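Local structure of carbon dioxide concentrating mechanism protein CcmK (Synechococcus elongatus, 4OX6) at residues 18-28 against 54-65; 30-41 against 72-82. The protein probably forms hexameric tiles of the carboxysome shell, the protein coat of a bacterial microcompartment that concentrates carbon dioxide. All coordinates share one frame; numbering follows the deposited sequence.

Contact 1: residues 18-28 against 54-65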
loop_
_atom_site.group_PDB
_atom_site.type_symbol
_atom_site.label_atom_id
_atom_site.label_comp_id
_atom_site.label_asym_id
_atom_site.label_seq_id
_atom_site.Cartn_x
_atom_site.Cartn_y
_atom_site.Cartn_z
ATOM N N GLN A 18 18.002 -22.277 14.998
ATOM C CA GLN A 18 18.142 -21.956 13.559
ATOM C C GLN A 18 18.289 -20.493 13.205
ATOM O O GLN A 18 17.491 -19.592 13.571
ATOM C CB GLN A 18 17.048 -22.625 12.729
ATOM C CG GLN A 18 17.102 -24.132 12.868
ATOM C CD GLN A 18 16.974 -24.818 11.526
ATOM O OE1 GLN A 18 16.130 -24.438 10.716
ATOM N NE2 GLN A 18 17.870 -25.780 11.245
ATOM N N ALA A 19 19.324 -20.254 12.423
ATOM C CA ALA A 19 19.542 -18.939 11.829
ATOM C C ALA A 19 18.404 -18.495 10.966
ATOM O O ALA A 19 17.641 -19.325 10.442
ATOM C CB ALA A 19 20.800 -18.950 10.975
ATOM N N ILE A 20 18.318 -17.171 10.808
ATOM C CA ILE A 20 17.456 -16.563 9.785
ATOM C C ILE A 20 18.291 -15.855 8.776
ATOM O O ILE A 20 19.207 -15.078 9.096
ATOM C CB ILE A 20 16.363 -15.645 10.408
ATOM C CG1 ILE A 20 15.623 -14.745 9.342
ATOM C CG2 ILE A 20 16.922 -14.773 11.371
ATOM C CD1 ILE A 20 14.532 -15.494 8.631
ATOM N N GLY A 21 17.959 -16.063 7.501
ATOM C CA GLY A 21 18.472 -15.217 6.438
ATOM C C GLY A 21 17.277 -14.535 5.783
ATOM O O GLY A 21 16.238 -15.171 5.557
ATOM N N SER A 22 17.455 -13.243 5.490
ATOM C CA SER A 22 16.400 -12.489 4.789
ATOM C C SER A 22 17.068 -11.696 3.710
ATOM O O SER A 22 18.049 -11.054 3.898
ATOM C CB SER A 22 15.698 -11.575 5.771
ATOM O OG SER A 22 14.557 -10.915 5.187
ATOM N N LEU A 23 16.456 -11.775 2.525
ATOM C CA LEU A 23 16.922 -11.108 1.328
ATOM C C LEU A 23 15.804 -10.360 0.654
ATOM O O LEU A 23 14.733 -10.929 0.498
ATOM C CB LEU A 23 17.562 -12.169 0.391
ATOM C CG LEU A 23 18.116 -11.684 -0.953
ATOM C CD1 LEU A 23 19.172 -12.697 -1.481
ATOM C CD2 LEU A 23 17.077 -11.566 -2.050
ATOM N N GLU A 24 16.059 -9.120 0.249
ATOM C CA GLU A 24 15.010 -8.258 -0.318
ATOM C C GLU A 24 15.438 -7.724 -1.679
ATOM O O GLU A 24 16.581 -7.287 -1.866
ATOM C CB GLU A 24 14.729 -7.088 0.655
ATOM C CG GLU A 24 13.609 -6.142 0.246
ATOM C CD GLU A 24 13.238 -5.227 1.368
ATOM O OE1 GLU A 24 13.075 -5.715 2.508
ATOM O OE2 GLU A 24 13.051 -4.020 1.091
ATOM N N THR A 25 14.521 -7.828 -2.634
ATOM C CA THR A 25 14.662 -7.326 -4.024
ATOM C C THR A 25 13.632 -6.285 -4.350
ATOM O O THR A 25 12.572 -6.205 -3.700
ATOM C CB THR A 25 14.502 -8.457 -5.066
ATOM O OG1 THR A 25 13.218 -9.042 -4.943
ATOM C CG2 THR A 25 15.529 -9.552 -4.856
ATOM N N LYS A 26 13.919 -5.491 -5.376
ATOM C CA LYS A 26 12.881 -4.766 -6.075
ATOM C C LYS A 26 12.459 -5.618 -7.255
ATOM O O LYS A 26 13.275 -6.008 -8.117
ATOM C CB LYS A 26 13.348 -3.376 -6.516
ATOM C CG LYS A 26 12.225 -2.500 -7.079
ATOM C CD LYS A 26 12.629 -1.075 -7.304
ATOM C CE LYS A 26 12.565 -0.270 -6.014
ATOM N NZ LYS A 26 11.180 0.249 -5.831
ATOM N N GLY A 27 11.172 -5.918 -7.256
ATOM C CA GLY A 27 10.568 -6.798 -8.234
ATOM C C GLY A 27 10.215 -8.156 -7.649
ATOM O O GLY A 27 10.970 -8.697 -6.818
ATOM N N PHE A 28 9.117 -8.734 -8.124
ATOM C CA PHE A 28 8.665 -10.067 -7.724
ATOM C C PHE A 28 9.441 -11.186 -8.458
ATOM O O PHE A 28 9.921 -12.142 -7.833
ATOM C CB PHE A 28 7.148 -10.211 -7.892
ATOM C CG PHE A 28 6.540 -11.466 -7.324
ATOM C CD1 PHE A 28 6.501 -11.662 -5.940
ATOM C CD2 PHE A 28 6.080 -12.491 -8.137
ATOM C CE1 PHE A 28 5.938 -12.795 -5.413
ATOM C CE2 PHE A 28 5.516 -13.639 -7.601
ATOM C CZ PHE A 28 5.491 -13.799 -6.238
ATOM N N SER A 54 6.382 -0.563 -2.547
ATOM C CA SER A 54 7.339 -0.016 -3.493
ATOM C C SER A 54 7.907 -1.126 -4.349
ATOM O O SER A 54 9.060 -1.027 -4.758
ATOM C CB SER A 54 8.466 0.762 -2.874
ATOM O OG SER A 54 7.935 1.967 -2.339
ATOM N N ALA A 55 7.099 -2.150 -4.607
ATOM C CA ALA A 55 7.499 -3.283 -5.416
ATOM C C ALA A 55 8.703 -4.059 -4.867
ATOM O O ALA A 55 9.370 -4.795 -5.592
ATOM C CB ALA A 55 7.796 -2.882 -6.830
ATOM N N ARG A 56 8.958 -3.943 -3.554
ATOM C CA ARG A 56 10.028 -4.703 -2.908
ATOM C C ARG A 56 9.427 -5.858 -2.188
ATOM O O ARG A 56 8.338 -5.791 -1.593
ATOM C CB ARG A 56 10.830 -3.774 -1.993
ATOM C CG ARG A 56 11.721 -2.833 -2.777
ATOM C CD ARG A 56 12.336 -1.661 -2.013
ATOM N NE ARG A 56 13.183 -2.117 -0.936
ATOM C CZ ARG A 56 14.235 -1.449 -0.468
ATOM N NH1 ARG A 56 14.582 -0.296 -1.018
ATOM N NH2 ARG A 56 14.903 -1.913 0.572
ATOM N N PHE A 57 10.197 -6.960 -2.191
ATOM C CA PHE A 57 9.771 -8.203 -1.539
ATOM C C PHE A 57 10.953 -8.811 -0.807
ATOM O O PHE A 57 12.080 -8.817 -1.339
ATOM C CB PHE A 57 9.349 -9.228 -2.614
ATOM C CG PHE A 57 8.105 -8.831 -3.367
ATOM C CD1 PHE A 57 8.170 -8.058 -4.498
ATOM C CD2 PHE A 57 6.869 -9.266 -2.920
ATOM C CE1 PHE A 57 7.023 -7.648 -5.154
ATOM C CE2 PHE A 57 5.698 -8.892 -3.583
ATOM C CZ PHE A 57 5.783 -8.085 -4.684
ATOM N N ALA A 58 10.719 -9.354 0.393
ATOM C CA ALA A 58 11.772 -10.066 1.106
ATOM C C ALA A 58 11.397 -11.518 1.242
ATOM O O ALA A 58 10.232 -11.866 1.458
ATOM C CB ALA A 58 12.005 -9.449 2.475
ATOM N N VAL A 59 12.385 -12.403 1.131
ATOM C CA VAL A 59 12.194 -13.843 1.390
ATOM C C VAL A 59 12.990 -14.197 2.642
ATOM O O VAL A 59 14.114 -13.729 2.823
ATOM C CB VAL A 59 12.628 -14.720 0.193
ATOM C CG1 VAL A 59 14.082 -14.567 -0.219
ATOM C CG2 VAL A 59 12.293 -16.201 0.455
ATOM N N ASN A 60 12.413 -15.037 3.475
ATOM C CA ASN A 60 12.982 -15.440 4.768
ATOM C C ASN A 60 13.226 -16.927 4.765
ATOM O O ASN A 60 12.336 -17.742 4.408
ATOM C CB ASN A 60 11.988 -15.075 5.854
ATOM C CG ASN A 60 11.708 -13.585 5.859
ATOM O OD1 ASN A 60 12.639 -12.785 5.945
ATOM N ND2 ASN A 60 10.441 -13.216 5.743
ATOM N N ILE A 61 14.461 -17.314 5.067
ATOM C CA ILE A 61 14.880 -18.705 5.134
ATOM C C ILE A 61 15.411 -19.030 6.530
ATOM O O ILE A 61 15.955 -18.161 7.257
ATOM C CB ILE A 61 15.905 -19.031 4.049
ATOM C CG1 ILE A 61 17.245 -18.313 4.250
ATOM C CG2 ILE A 61 15.341 -18.779 2.660
ATOM C CD1 ILE A 61 18.361 -18.877 3.363
ATOM N N ARG A 62 15.346 -20.307 6.873
ATOM C CA ARG A 62 15.858 -20.791 8.150
ATOM C C ARG A 62 16.737 -22.008 7.941
ATOM O O ARG A 62 16.448 -22.845 7.094
ATOM C CB ARG A 62 14.747 -21.186 9.112
ATOM C CG ARG A 62 13.707 -20.127 9.405
ATOM C CD ARG A 62 14.246 -18.858 10.116
ATOM N NE ARG A 62 14.782 -19.081 11.443
ATOM C CZ ARG A 62 14.061 -19.183 12.546
ATOM N NH1 ARG A 62 12.780 -18.967 12.550
ATOM N NH2 ARG A 62 14.671 -19.391 13.705
ATOM N N GLY A 63 17.788 -22.129 8.740
ATOM C CA GLY A 63 18.634 -23.310 8.718
ATOM C C GLY A 63 19.824 -23.086 9.620
ATOM O O GLY A 63 19.901 -22.021 10.276
ATOM N N ASP A 64 20.716 -24.055 9.705
ATOM C CA ASP A 64 21.959 -23.817 10.411
ATOM C C ASP A 64 22.695 -22.665 9.754
ATOM O O ASP A 64 22.619 -22.480 8.530
ATOM C CB ASP A 64 22.850 -25.039 10.399
ATOM C CG ASP A 64 22.316 -26.144 11.242
ATOM O OD1 ASP A 64 21.351 -25.931 12.011
ATOM O OD2 ASP A 64 22.926 -27.246 11.103
ATOM N N VAL A 65 23.460 -21.860 10.518
ATOM C CA VAL A 65 24.021 -20.657 9.933
ATOM C C VAL A 65 24.924 -20.957 8.715
ATOM O O VAL A 65 24.929 -20.169 7.747
ATOM C CB VAL A 65 24.726 -19.737 10.957
ATOM C CG1 VAL A 65 25.977 -20.285 11.424
ATOM C CG2 VAL A 65 24.911 -18.326 10.361
HETATM O O HOH W 1 15.349 -25.662 8.015
#
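Phe-28 turns a ring edge onto one face of the Phe-57 ring, its CD1 lying 3.7 Å above that plane, over the centre. The planes stand 66° apart, a T-shaped pair at the end of the strands. CG of Phe-28 lies anti to the backbone N, and CB also rests near the Phe-57 ring.

The Arg-56 guanidinium meets Glu-24 at its edge. NE and NH2 both grip OE2 of Glu-24 side-on, NE at 2.8 Å on the anti lone pair and NH2 from above the carboxylate plane, which is turned 68° from the guanidinium. At the far end of the strands, Arg-62 bends at chi2 and chi3 to fold its guanidinium back over the neighbouring strand: its edge gives NH2 to Gln-18 O (2.8 Å, N-H...O 173°) and NE to Ala-19 O (3.0 Å). Ala-19 O also accepts from Gly-63 N on the opposite face of its plane.

Between these ends, strands 19-26 and 56-63 pair antiparallel, in register from Ala-19 with Gly-63 to Lys-26 with Arg-56. On the face bearing Glu-24 and Arg-62, Ser-22 OG donates to Asn-60 OD1 (2.8 Å), while Lys-26 NZ reaches Ser-54 O beyond the strand (2.7 Å).

These are adjacent strands of the BMC-domain sheet. The other carboxylate oxygen of Glu-24, OE1, accepts from Phe-28 N of a neighbouring subunit. Arg-62 is held by backbone carbonyls and by Glu-101 of helix 98-103, whereas the charge of Glu-24 is met by Arg-56 on the next strand, which probably favours an ionised Glu-24 where it joins two subunits.

Contact 2: residues 30-41 against 72-82; sequences PILAAADAMVKA and MDAGIEAAKNT
Ala-37 and Ala-78 set their methyls against each other at the middle of an antiparallel helix pair of the BMC fold, in which helices pack on an antiparallel sheet, with CB atoms 3.6 Å apart. The segments 30-39 and 72-81 run at 150° to each other, and their axes approach to 7.3 Å, a close spacing permitted by a seam of alanine and glycine. CB of Ala-33, Ala-37 and Ala-41 points across toward the other helix, as does CB of Ala-74 and Ala-78, and Ala-41 CB meets Ala-74 CB.

The backbones come close at Gly-75, whose CA is 4.0 Å from Ala-34 CA, and Met-38 CG lies 3.6 Å from the same Gly-75 CA, against bare backbone. From there Met-38 continues alongside Met-72, the two chains pointing the same way and their CE methyls 3.9 Å apart. The bends of Met-72 at chi2 (59°) and chi3 (69°) curl its CE back to this meeting. Both methionines also touch the sheet, Met-38 on Val-59 and Met-72 on Leu-23.

At the other end, Pro-30 crosses Thr-82 at about a right angle, Pro-30 CB against CB and CG2 of Thr-82. No hydrogen bond joins the helices; Thr-82 OG1 instead donates to Ala-78 O in its own segment (2.8 Å), while resting 3.2 Å from Ala-33 CB.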
loop_
_atom_site.group_PDB
_atom_site.type_symbol
_atom_site.label_atom_id
_atom_site.label_comp_id
_atom_site.label_asym_id
_atom_site.label_seq_id
_atom_site.Cartn_x
_atom_site.Cartn_y
_atom_site.Cartn_z
ATOM N N PRO A 30 12.622 -11.362 -9.386
ATOM C CA PRO A 30 13.911 -11.628 -8.719
ATOM C C PRO A 30 13.745 -12.299 -7.353
ATOM O O PRO A 30 14.686 -13.017 -6.961
ATOM C CB PRO A 30 14.590 -10.279 -8.634
ATOM C CG PRO A 30 13.529 -9.278 -8.901
ATOM C CD PRO A 30 12.456 -9.937 -9.712
ATOM N N ILE A 31 12.655 -12.079 -6.601
ATOM C CA ILE A 31 12.540 -12.761 -5.334
ATOM C C ILE A 31 12.270 -14.236 -5.531
ATOM O O ILE A 31 12.694 -15.057 -4.735
ATOM C CB ILE A 31 11.512 -12.074 -4.402
ATOM C CG1 ILE A 31 11.901 -12.320 -2.945
ATOM C CG2 ILE A 31 10.072 -12.480 -4.623
ATOM C CD1 ILE A 31 13.238 -11.731 -2.506
ATOM N N LEU A 32 11.571 -14.591 -6.593
ATOM C CA LEU A 32 11.322 -15.993 -6.878
ATOM C C LEU A 32 12.659 -16.645 -7.254
ATOM O O LEU A 32 13.006 -17.758 -6.844
ATOM C CB LEU A 32 10.358 -16.210 -8.029
ATOM C CG LEU A 32 8.915 -15.722 -7.782
ATOM C CD1 LEU A 32 8.071 -15.914 -9.074
ATOM C CD2 LEU A 32 8.224 -16.479 -6.640
ATOM N N ALA A 33 13.455 -15.933 -8.075
ATOM C CA ALA A 33 14.800 -16.401 -8.476
ATOM C C ALA A 33 15.638 -16.614 -7.248
ATOM O O ALA A 33 16.315 -17.648 -7.121
ATOM C CB ALA A 33 15.463 -15.393 -9.384
ATOM N N ALA A 34 15.680 -15.634 -6.362
ATOM C CA ALA A 34 16.464 -15.783 -5.140
ATOM C C ALA A 34 16.015 -16.963 -4.308
ATOM O O ALA A 34 16.872 -17.741 -3.815
ATOM C CB ALA A 34 16.382 -14.531 -4.307
ATOM N N ALA A 35 14.720 -17.101 -4.084
ATOM C CA ALA A 35 14.186 -18.149 -3.216
ATOM C C ALA A 35 14.553 -19.491 -3.763
ATOM O O ALA A 35 15.017 -20.378 -3.029
ATOM C CB ALA A 35 12.698 -18.021 -3.141
ATOM N N ASP A 36 14.379 -19.707 -5.054
ATOM C CA ASP A 36 14.683 -20.991 -5.655
ATOM C C ASP A 36 16.163 -21.304 -5.568
ATOM O O ASP A 36 16.549 -22.467 -5.269
ATOM C CB ASP A 36 14.196 -21.091 -7.104
ATOM C CG ASP A 36 14.236 -22.508 -7.647
ATOM O OD1 ASP A 36 13.470 -23.363 -7.112
ATOM O OD2 ASP A 36 15.004 -22.753 -8.618
ATOM N N ALA A 37 17.031 -20.330 -5.831
ATOM C CA ALA A 37 18.463 -20.547 -5.759
ATOM C C ALA A 37 18.870 -20.873 -4.345
ATOM O O ALA A 37 19.754 -21.697 -4.100
ATOM C CB ALA A 37 19.224 -19.367 -6.270
ATOM N N MET A 38 18.281 -20.224 -3.358
ATOM C CA MET A 38 18.623 -20.423 -1.954
ATOM C C MET A 38 18.335 -21.863 -1.532
ATOM O O MET A 38 19.187 -22.539 -0.924
ATOM C CB MET A 38 17.854 -19.450 -1.065
ATOM C CG MET A 38 18.355 -18.006 -1.212
ATOM S SD MET A 38 17.156 -16.744 -0.693
ATOM C CE MET A 38 17.903 -16.124 0.773
ATOM N N VAL A 39 17.141 -22.393 -1.827
ATOM C CA VAL A 39 16.752 -23.716 -1.331
ATOM C C VAL A 39 17.466 -24.797 -2.119
ATOM O O VAL A 39 17.672 -25.907 -1.580
ATOM C CB VAL A 39 15.202 -23.847 -1.363
ATOM C CG1 VAL A 39 14.662 -23.895 -2.763
ATOM C CG2 VAL A 39 14.760 -25.053 -0.535
ATOM N N LYS A 40 17.985 -24.482 -3.308
ATOM C CA LYS A 40 18.782 -25.417 -4.089
ATOM C C LYS A 40 20.256 -25.396 -3.703
ATOM O O LYS A 40 21.027 -26.221 -4.169
ATOM C CB LYS A 40 18.605 -25.141 -5.586
ATOM C CG LYS A 40 17.257 -25.692 -6.095
ATOM C CD LYS A 40 17.112 -25.345 -7.589
ATOM C CE LYS A 40 15.850 -25.923 -8.162
ATOM N NZ LYS A 40 15.516 -25.304 -9.462
ATOM N N ALA A 41 20.658 -24.527 -2.806
ATOM C CA ALA A 41 22.095 -24.342 -2.525
ATOM C C ALA A 41 22.492 -24.784 -1.132
ATOM O O ALA A 41 23.691 -24.869 -0.804
ATOM C CB ALA A 41 22.442 -22.869 -2.662
ATOM N N MET A 72 22.432 -17.970 1.008
ATOM C CA MET A 72 22.387 -16.527 0.768
ATOM C C MET A 72 23.279 -16.117 -0.391
ATOM O O MET A 72 22.859 -15.304 -1.209
ATOM C CB MET A 72 22.815 -15.813 2.018
ATOM C CG MET A 72 22.626 -14.304 2.000
ATOM S SD MET A 72 20.916 -13.711 1.739
ATOM C CE MET A 72 20.168 -14.229 3.268
ATOM N N ASP A 73 24.459 -16.737 -0.526
ATOM C CA ASP A 73 25.362 -16.371 -1.600
ATOM C C ASP A 73 24.634 -16.684 -2.921
ATOM O O ASP A 73 24.675 -15.900 -3.872
ATOM C CB ASP A 73 26.657 -17.190 -1.519
ATOM C CG ASP A 73 27.602 -16.711 -0.428
ATOM O OD1 ASP A 73 27.543 -15.545 -0.064
ATOM O OD2 ASP A 73 28.395 -17.576 0.018
ATOM N N ALA A 74 23.946 -17.824 -2.990
ATOM C CA ALA A 74 23.242 -18.189 -4.241
ATOM C C ALA A 74 22.072 -17.277 -4.480
ATOM O O ALA A 74 21.796 -16.926 -5.651
ATOM C CB ALA A 74 22.787 -19.628 -4.156
ATOM N N GLY A 75 21.326 -16.904 -3.440
ATOM C CA GLY A 75 20.196 -16.013 -3.617
ATOM C C GLY A 75 20.647 -14.633 -4.120
ATOM O O GLY A 75 19.973 -14.032 -4.959
ATOM N N ILE A 76 21.736 -14.080 -3.585
ATOM C CA ILE A 76 22.272 -12.809 -3.991
ATOM C C ILE A 76 22.608 -12.837 -5.461
ATOM O O ILE A 76 22.202 -11.914 -6.230
ATOM C CB ILE A 76 23.512 -12.447 -3.131
ATOM C CG1 ILE A 76 23.114 -12.012 -1.687
ATOM C CG2 ILE A 76 24.328 -11.356 -3.830
ATOM C CD1 ILE A 76 24.226 -11.948 -0.703
ATOM N N GLU A 77 23.265 -13.882 -5.910
ATOM C CA GLU A 77 23.638 -13.966 -7.313
ATOM C C GLU A 77 22.405 -14.086 -8.182
ATOM O O GLU A 77 22.303 -13.423 -9.240
ATOM C CB GLU A 77 24.564 -15.145 -7.534
ATOM C CG GLU A 77 25.904 -14.872 -6.852
ATOM C CD GLU A 77 26.524 -13.482 -7.225
ATOM O OE1 GLU A 77 26.678 -13.197 -8.437
ATOM O OE2 GLU A 77 26.815 -12.650 -6.330
ATOM N N ALA A 78 21.433 -14.899 -7.787
ATOM C CA ALA A 78 20.234 -15.087 -8.610
ATOM C C ALA A 78 19.425 -13.810 -8.728
ATOM O O ALA A 78 18.885 -13.522 -9.828
ATOM C CB ALA A 78 19.398 -16.206 -8.029
ATOM N N ALA A 79 19.323 -13.051 -7.642
ATOM C CA ALA A 79 18.622 -11.784 -7.689
ATOM C C ALA A 79 19.249 -10.822 -8.678
ATOM O O ALA A 79 18.541 -10.227 -9.543
ATOM C CB ALA A 79 18.545 -11.172 -6.320
ATOM N N LYS A 80 20.557 -10.666 -8.610
ATOM C CA LYS A 80 21.287 -9.733 -9.445
ATOM C C LYS A 80 21.260 -10.120 -10.904
ATOM O O LYS A 80 21.246 -9.216 -11.748
ATOM C CB LYS A 80 22.748 -9.583 -8.984
ATOM C CG LYS A 80 22.877 -9.073 -7.606
ATOM C CD LYS A 80 24.373 -9.052 -7.162
ATOM C CE LYS A 80 25.118 -7.962 -7.892
ATOM N NZ LYS A 80 26.327 -7.519 -7.133
ATOM N N ASN A 81 21.157 -11.419 -11.208
ATOM C CA ASN A 81 21.203 -11.942 -12.540
ATOM C C ASN A 81 19.827 -12.048 -13.154
ATOM O O ASN A 81 19.707 -12.451 -14.342
ATOM C CB ASN A 81 21.851 -13.332 -12.550
ATOM C CG ASN A 81 23.327 -13.303 -12.178
ATOM O OD1 ASN A 81 23.960 -12.261 -12.204
ATOM N ND2 ASN A 81 23.867 -14.463 -11.827
ATOM N N THR A 82 18.781 -11.736 -12.432
ATOM C CA THR A 82 17.447 -11.758 -13.027
ATOM C C THR A 82 17.266 -10.509 -13.910
ATOM O O THR A 82 17.544 -9.404 -13.471
ATOM C CB THR A 82 16.397 -11.711 -11.873
ATOM O OG1 THR A 82 16.483 -12.907 -11.075
ATOM C CG2 THR A 82 14.992 -11.629 -12.422
#

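In the fold
From the N terminus, the chain runs through strand 19-26 and turns directly into helix 28-39, then makes strand 45-53 before returning along 56-63. There contact 1 closes its loop, bringing the third strand beside the first. Helix 65-81 follows, and contact 2 sets it against helix 28-39, closing a second loop that crosses the first because the four segments alternate. Two strand-helix units are therefore paired twice, strand to strand and helix to helix. The two layers meet where Ile-31 CD1 packs 3.3 Å from Phe-57 O and Leu-23 CD1 packs 3.6 Å from Gly-75 C. Both contacts also touch the same neighbouring subunit of the six-chain assembly.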